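Local coordinates for protein pyruvate kinase (Cryptosporidium parvum, PDB 6P0Y) that probably catalyses the last step of glycolysis, transferring the phosphate of phosphoenolpyruvate to ADP to yield pyruvate and ATP, and is seen with ADP bound, at residues Ala425-Thr430 against Asn486-Ala491; Ile429-Thr434 against Ala505-Lys510. All coordinates share one frame; numbering follows the deposited sequence.

Interactions 1 and 2 both start from strand 427-431 in the alpha/beta domain, and their centres are about 13 Å apart. Interaction 1 packs one face of this strand on helix 480-493, whereas interaction 2 joins one edge of it to strand 502-509, the strand that follows that helix in the chain. They share Ile429, whose side chain meets the helix while its carbonyl oxygen faces the neighbouring strand. The contact centres lie about 25 and 26 Å from the centre of the chain and away from the residues that bind ADP, such as Arg74 and Arg116. Both are internal packing of the alpha/beta domain, joining its central strand to a helix and to a neighbouring strand.

Interaction 1 of 2, residues Ala425-Thr430 against Asn486-Ala491; sequences AKLIIT and NALALA
Ile429 and Leu427 on the strand meet Ala487, Leu488 and Ala491 on the helix in the helix-on-sheet packing of an alpha/beta domain. Helix 480-493 belongs to the beta-alpha-beta crossover from strand 469-473 to strand 502-509, which passes over strands 449-454 and 427-431, lying between them in the sheet. The short strand and helix axes pass 10.3 Å apart with their directions 140° apart, closer to antiparallel than parallel.

Alternation along the strand sends Leu427 and Ile429 toward the helix, while Ile428 and Thr430 face helix 436-443 on the other side of the sheet. From CB, the side chain of Ile429 forks. Its CG2 branch lies 4.3 Å from Ala487 CB. CG1, set beside the backbone N (chi1 -54°), makes no close approach itself but carries CD1 outward with an extended chi2 of 173°. CD1 then reaches Ala487 CB at 4.1 Å and comes within 3.8 Å of Leu488 CD2, where the two side chains cross at about a right angle.

Branched aliphatic side chains suit this face of the strand because it is buried against apolar helix residues. On the helix, Ala487 and Ala491 stand one turn apart and bring the backbone close to the sheet, where they also touch Cys453 and Ile451 of strand 449-454. Longer Leu488 leaves the helix more to one side and reaches back with its tip, touching Ala503 of strand 502-509 as well. At the other end of the contact, Leu427 CD2 touches Ala491 CB and lies 4.3 Å from Leu488 CD2.

Interaction 2 of 2, residues Ile429-Thr434 against Ala505-Lys510; sequences ITITET and AVHGVK
Val506 is held through its backbone by both Ile429 and Ile431, the parallel-sheet pattern in which one residue bonds to the two flanking a partner, here Thr430. Ile431 N donates to Val506 O at 2.9 Å. The return bond, Val506 N to Ile429 O, is weak, with an N-H...O angle of only 129°. Ile429 pairs with Ala505 (Ile429 CA to Ala505 CA 4.6 Å), both side chains on the face toward helix 480-493, small alanine beside bulkier isoleucine.

The side chains of Val506 and Thr430 share one face of the sheet. Val506 CG1, anti to its backbone N (chi1 152°), comes within 3.9 Å of Thr430 OG1. Ile431 runs alongside His507, both pointing the same way: Ile431 CB lies 3.7 Å from His507 CB, and Ile431 CD1 approaches the imidazole obliquely, 4.0 Å from His507 CG. Histidine suits this place because both ring nitrogens find partners: ND1 donates to Gly508 O (172°), which lies in the ring plane while ND1 sits above the carbonyl plane, and NE2 makes a weak hydrogen bond with Lys521. Beta-branched valine and isoleucine favour the extended backbone and supply apolar surface to both faces.

Strand 427-431 has strand 449-454 along its other edge, and strand 517-524 borders strand 502-509. Helices 408-422 and 436-443 pack over Val506, while helix 480-493 lies across the other face, its Val483 touching Ile431.

Interaction 1 of 2, residues Ala425-Thr430 against Asn486-Ala491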
loop_
_atom_site.group_PDB
_atom_site.type_symbol
_atom_site.label_atom_id
_atom_site.label_comp_id
_atom_site.label_asym_id
_atom_site.label_seq_id
_atom_site.Cartn_x
_atom_site.Cartn_y
_atom_site.Cartn_z
ATOM N N ALA A 425 -1.837 24.828 1.475
ATOM C CA ALA A 425 -2.329 25.969 0.670
ATOM C C ALA A 425 -3.862 25.941 0.665
ATOM O O ALA A 425 -4.436 24.847 0.853
ATOM C CB ALA A 425 -1.774 25.907 -0.734
ATOM N N LYS A 426 -4.483 27.107 0.466
ATOM C CA LYS A 426 -5.957 27.291 0.440
ATOM C C LYS A 426 -6.446 27.445 -1.005
ATOM O O LYS A 426 -7.668 27.327 -1.223
ATOM C CB LYS A 426 -6.338 28.512 1.283
ATOM C CG LYS A 426 -5.904 28.448 2.742
ATOM C CD LYS A 426 -6.508 27.289 3.510
ATOM C CE LYS A 426 -6.065 27.230 4.956
ATOM N NZ LYS A 426 -6.083 25.839 5.472
ATOM N N LEU A 427 -5.533 27.676 -1.955
ATOM C CA LEU A 427 -5.868 28.027 -3.361
ATOM C C LEU A 427 -4.852 27.402 -4.324
ATOM O O LEU A 427 -3.663 27.322 -3.960
ATOM C CB LEU A 427 -5.846 29.555 -3.465
ATOM C CG LEU A 427 -6.897 30.202 -4.359
ATOM C CD1 LEU A 427 -8.302 29.799 -3.937
ATOM C CD2 LEU A 427 -6.742 31.715 -4.327
ATOM N N ILE A 428 -5.320 26.981 -5.504
ATOM C CA ILE A 428 -4.478 26.633 -6.687
ATOM C C ILE A 428 -4.916 27.542 -7.838
ATOM O O ILE A 428 -6.069 27.422 -8.269
ATOM C CB ILE A 428 -4.586 25.140 -7.056
ATOM C CG1 ILE A 428 -4.185 24.240 -5.885
ATOM C CG2 ILE A 428 -3.769 24.832 -8.307
ATOM C CD1 ILE A 428 -4.488 22.775 -6.100
ATOM N N ILE A 429 -4.028 28.426 -8.291
ATOM C CA ILE A 429 -4.268 29.379 -9.410
ATOM C C ILE A 429 -3.567 28.831 -10.657
ATOM O O ILE A 429 -2.385 28.468 -10.544
ATOM C CB ILE A 429 -3.760 30.786 -9.035
ATOM C CG1 ILE A 429 -4.369 31.271 -7.718
ATOM C CG2 ILE A 429 -4.002 31.773 -10.166
ATOM C CD1 ILE A 429 -3.788 32.572 -7.217
ATOM N N THR A 430 -4.276 28.776 -11.787
ATOM C CA THR A 430 -3.731 28.395 -13.117
ATOM C C THR A 430 -4.066 29.503 -14.124
ATOM O O THR A 430 -5.259 29.821 -14.272
ATOM C CB THR A 430 -4.234 27.009 -13.552
ATOM O OG1 THR A 430 -3.692 26.710 -14.839
ATOM C CG2 THR A 430 -5.742 26.893 -13.619
ATOM N N ASN A 486 -3.861 40.008 -8.699
ATOM C CA ASN A 486 -5.294 40.370 -8.874
ATOM C C ASN A 486 -6.181 39.176 -8.504
ATOM O O ASN A 486 -7.295 39.409 -7.997
ATOM C CB ASN A 486 -5.595 40.831 -10.304
ATOM C CG ASN A 486 -4.872 42.104 -10.691
ATOM O OD1 ASN A 486 -4.495 42.906 -9.837
ATOM N ND2 ASN A 486 -4.669 42.298 -11.982
ATOM N N ALA A 487 -5.718 37.951 -8.775
ATOM C CA ALA A 487 -6.453 36.694 -8.501
ATOM C C ALA A 487 -6.498 36.454 -6.989
ATOM O O ALA A 487 -7.571 36.093 -6.481
ATOM C CB ALA A 487 -5.803 35.537 -9.220
ATOM N N LEU A 488 -5.371 36.647 -6.303
ATOM C CA LEU A 488 -5.265 36.519 -4.826
ATOM C C LEU A 488 -6.151 37.580 -4.164
ATOM O O LEU A 488 -6.840 37.235 -3.187
ATOM C CB LEU A 488 -3.801 36.656 -4.400
ATOM C CG LEU A 488 -2.923 35.448 -4.722
ATOM C CD1 LEU A 488 -1.444 35.793 -4.623
ATOM C CD2 LEU A 488 -3.265 34.275 -3.816
ATOM N N ALA A 489 -6.148 38.809 -4.691
ATOM C CA ALA A 489 -6.983 39.936 -4.210
ATOM C C ALA A 489 -8.469 39.576 -4.348
ATOM O O ALA A 489 -9.214 39.764 -3.370
ATOM C CB ALA A 489 -6.647 41.197 -4.967
ATOM N N LEU A 490 -8.877 39.075 -5.518
ATOM C CA LEU A 490 -10.283 38.698 -5.827
ATOM C C LEU A 490 -10.704 37.513 -4.950
ATOM O O LEU A 490 -11.835 37.546 -4.420
ATOM C CB LEU A 490 -10.401 38.356 -7.318
ATOM C CG LEU A 490 -11.812 38.039 -7.816
ATOM C CD1 LEU A 490 -12.763 39.178 -7.499
ATOM C CD2 LEU A 490 -11.818 37.750 -9.306
ATOM N N ALA A 491 -9.825 36.514 -4.808
ATOM C CA ALA A 491 -10.028 35.309 -3.971
ATOM C C ALA A 491 -10.186 35.716 -2.504
ATOM O O ALA A 491 -10.941 35.042 -1.784
ATOM C CB ALA A 491 -8.872 34.357 -4.149
#

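Interaction 2 of 2, residues Ile429-Thr434 against Ala505-Lys510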
loop_
_atom_site.group_PDB
_atom_site.type_symbol
_atom_site.label_atom_id
_atom_site.label_comp_id
_atom_site.label_asym_id
_atom_site.label_seq_id
_atom_site.Cartn_x
_atom_site.Cartn_y
_atom_site.Cartn_z
ATOM N N ILE A 429 -4.028 28.426 -8.291
ATOM C CA ILE A 429 -4.268 29.379 -9.410
ATOM C C ILE A 429 -3.567 28.831 -10.657
ATOM O O ILE A 429 -2.385 28.468 -10.544
ATOM C CB ILE A 429 -3.760 30.786 -9.035
ATOM C CG1 ILE A 429 -4.369 31.271 -7.718
ATOM C CG2 ILE A 429 -4.002 31.773 -10.166
ATOM C CD1 ILE A 429 -3.788 32.572 -7.217
ATOM N N THR A 430 -4.276 28.776 -11.787
ATOM C CA THR A 430 -3.731 28.395 -13.117
ATOM C C THR A 430 -4.066 29.503 -14.124
ATOM O O THR A 430 -5.259 29.821 -14.272
ATOM C CB THR A 430 -4.234 27.009 -13.552
ATOM O OG1 THR A 430 -3.692 26.710 -14.839
ATOM C CG2 THR A 430 -5.742 26.893 -13.619
ATOM N N ILE A 431 -3.046 30.085 -14.766
ATOM C CA ILE A 431 -3.199 31.033 -15.909
ATOM C C ILE A 431 -3.167 30.203 -17.194
ATOM O O ILE A 431 -2.152 29.528 -17.423
ATOM C CB ILE A 431 -2.108 32.121 -15.910
ATOM C CG1 ILE A 431 -1.960 32.780 -14.536
ATOM C CG2 ILE A 431 -2.384 33.151 -16.998
ATOM C CD1 ILE A 431 -0.796 33.729 -14.438
ATOM N N THR A 432 -4.236 30.256 -17.992
ATOM C CA THR A 432 -4.471 29.339 -19.138
ATOM C C THR A 432 -5.189 30.081 -20.270
ATOM O O THR A 432 -6.015 30.968 -19.969
ATOM C CB THR A 432 -5.252 28.105 -18.668
ATOM O OG1 THR A 432 -5.413 27.205 -19.764
ATOM C CG2 THR A 432 -6.610 28.451 -18.096
ATOM N N GLU A 433 -4.868 29.728 -21.519
ATOM C CA GLU A 433 -5.557 30.197 -22.753
ATOM C C GLU A 433 -6.585 29.152 -23.204
ATOM O O GLU A 433 -7.433 29.503 -24.039
ATOM C CB GLU A 433 -4.551 30.433 -23.881
ATOM C CG GLU A 433 -3.650 31.638 -23.660
ATOM C CD GLU A 433 -2.471 31.752 -24.615
ATOM O OE1 GLU A 433 -2.209 32.873 -25.104
ATOM O OE2 GLU A 433 -1.806 30.725 -24.861
ATOM N N THR A 434 -6.499 27.921 -22.686
ATOM C CA THR A 434 -7.291 26.743 -23.143
ATOM C C THR A 434 -8.165 26.178 -22.015
ATOM O O THR A 434 -9.269 25.701 -22.328
ATOM C CB THR A 434 -6.365 25.650 -23.690
ATOM O OG1 THR A 434 -5.439 25.298 -22.659
ATOM C CG2 THR A 434 -5.627 26.084 -24.938
ATOM N N ALA A 505 0.525 28.885 -7.562
ATOM C CA ALA A 505 0.321 29.533 -8.876
ATOM C C ALA A 505 0.994 28.673 -9.950
ATOM O O ALA A 505 2.105 28.179 -9.703
ATOM C CB ALA A 505 0.868 30.937 -8.861
ATOM N N VAL A 506 0.325 28.496 -11.088
ATOM C CA VAL A 506 0.771 27.624 -12.213
ATOM C C VAL A 506 0.524 28.381 -13.519
ATOM O O VAL A 506 -0.614 28.834 -13.728
ATOM C CB VAL A 506 0.028 26.274 -12.173
ATOM C CG1 VAL A 506 -0.124 25.641 -13.547
ATOM C CG2 VAL A 506 0.687 25.313 -11.198
ATOM N N HIS A 507 1.552 28.524 -14.354
ATOM C CA HIS A 507 1.438 29.166 -15.690
ATOM C C HIS A 507 2.612 28.764 -16.584
ATOM O O HIS A 507 3.588 28.187 -16.067
ATOM C CB HIS A 507 1.296 30.689 -15.546
ATOM C CG HIS A 507 2.425 31.376 -14.855
ATOM N ND1 HIS A 507 3.539 31.831 -15.531
ATOM C CD2 HIS A 507 2.596 31.734 -13.567
ATOM C CE1 HIS A 507 4.357 32.425 -14.687
ATOM N NE2 HIS A 507 3.803 32.379 -13.474
ATOM N N GLY A 508 2.487 29.041 -17.883
ATOM C CA GLY A 508 3.589 28.944 -18.855
ATOM C C GLY A 508 4.397 30.228 -18.888
ATOM O O GLY A 508 3.861 31.277 -18.490
ATOM N N VAL A 509 5.659 30.136 -19.312
ATOM C CA VAL A 509 6.505 31.289 -19.737
ATOM C C VAL A 509 6.828 31.066 -21.214
ATOM O O VAL A 509 7.181 29.924 -21.567
ATOM C CB VAL A 509 7.777 31.407 -18.878
ATOM C CG1 VAL A 509 8.707 32.520 -19.358
ATOM C CG2 VAL A 509 7.433 31.574 -17.404
ATOM N N LYS A 510 6.675 32.103 -22.040
ATOM C CA LYS A 510 6.751 31.985 -23.519
ATOM C C LYS A 510 8.209 32.137 -23.978
ATOM O O LYS A 510 8.578 31.456 -24.957
ATOM C CB LYS A 510 5.805 33.000 -24.174
ATOM C CG LYS A 510 5.585 32.828 -25.673
ATOM C CD LYS A 510 5.276 31.397 -26.103
ATOM C CE LYS A 510 5.446 31.161 -27.591
ATOM N NZ LYS A 510 5.851 29.763 -27.881
#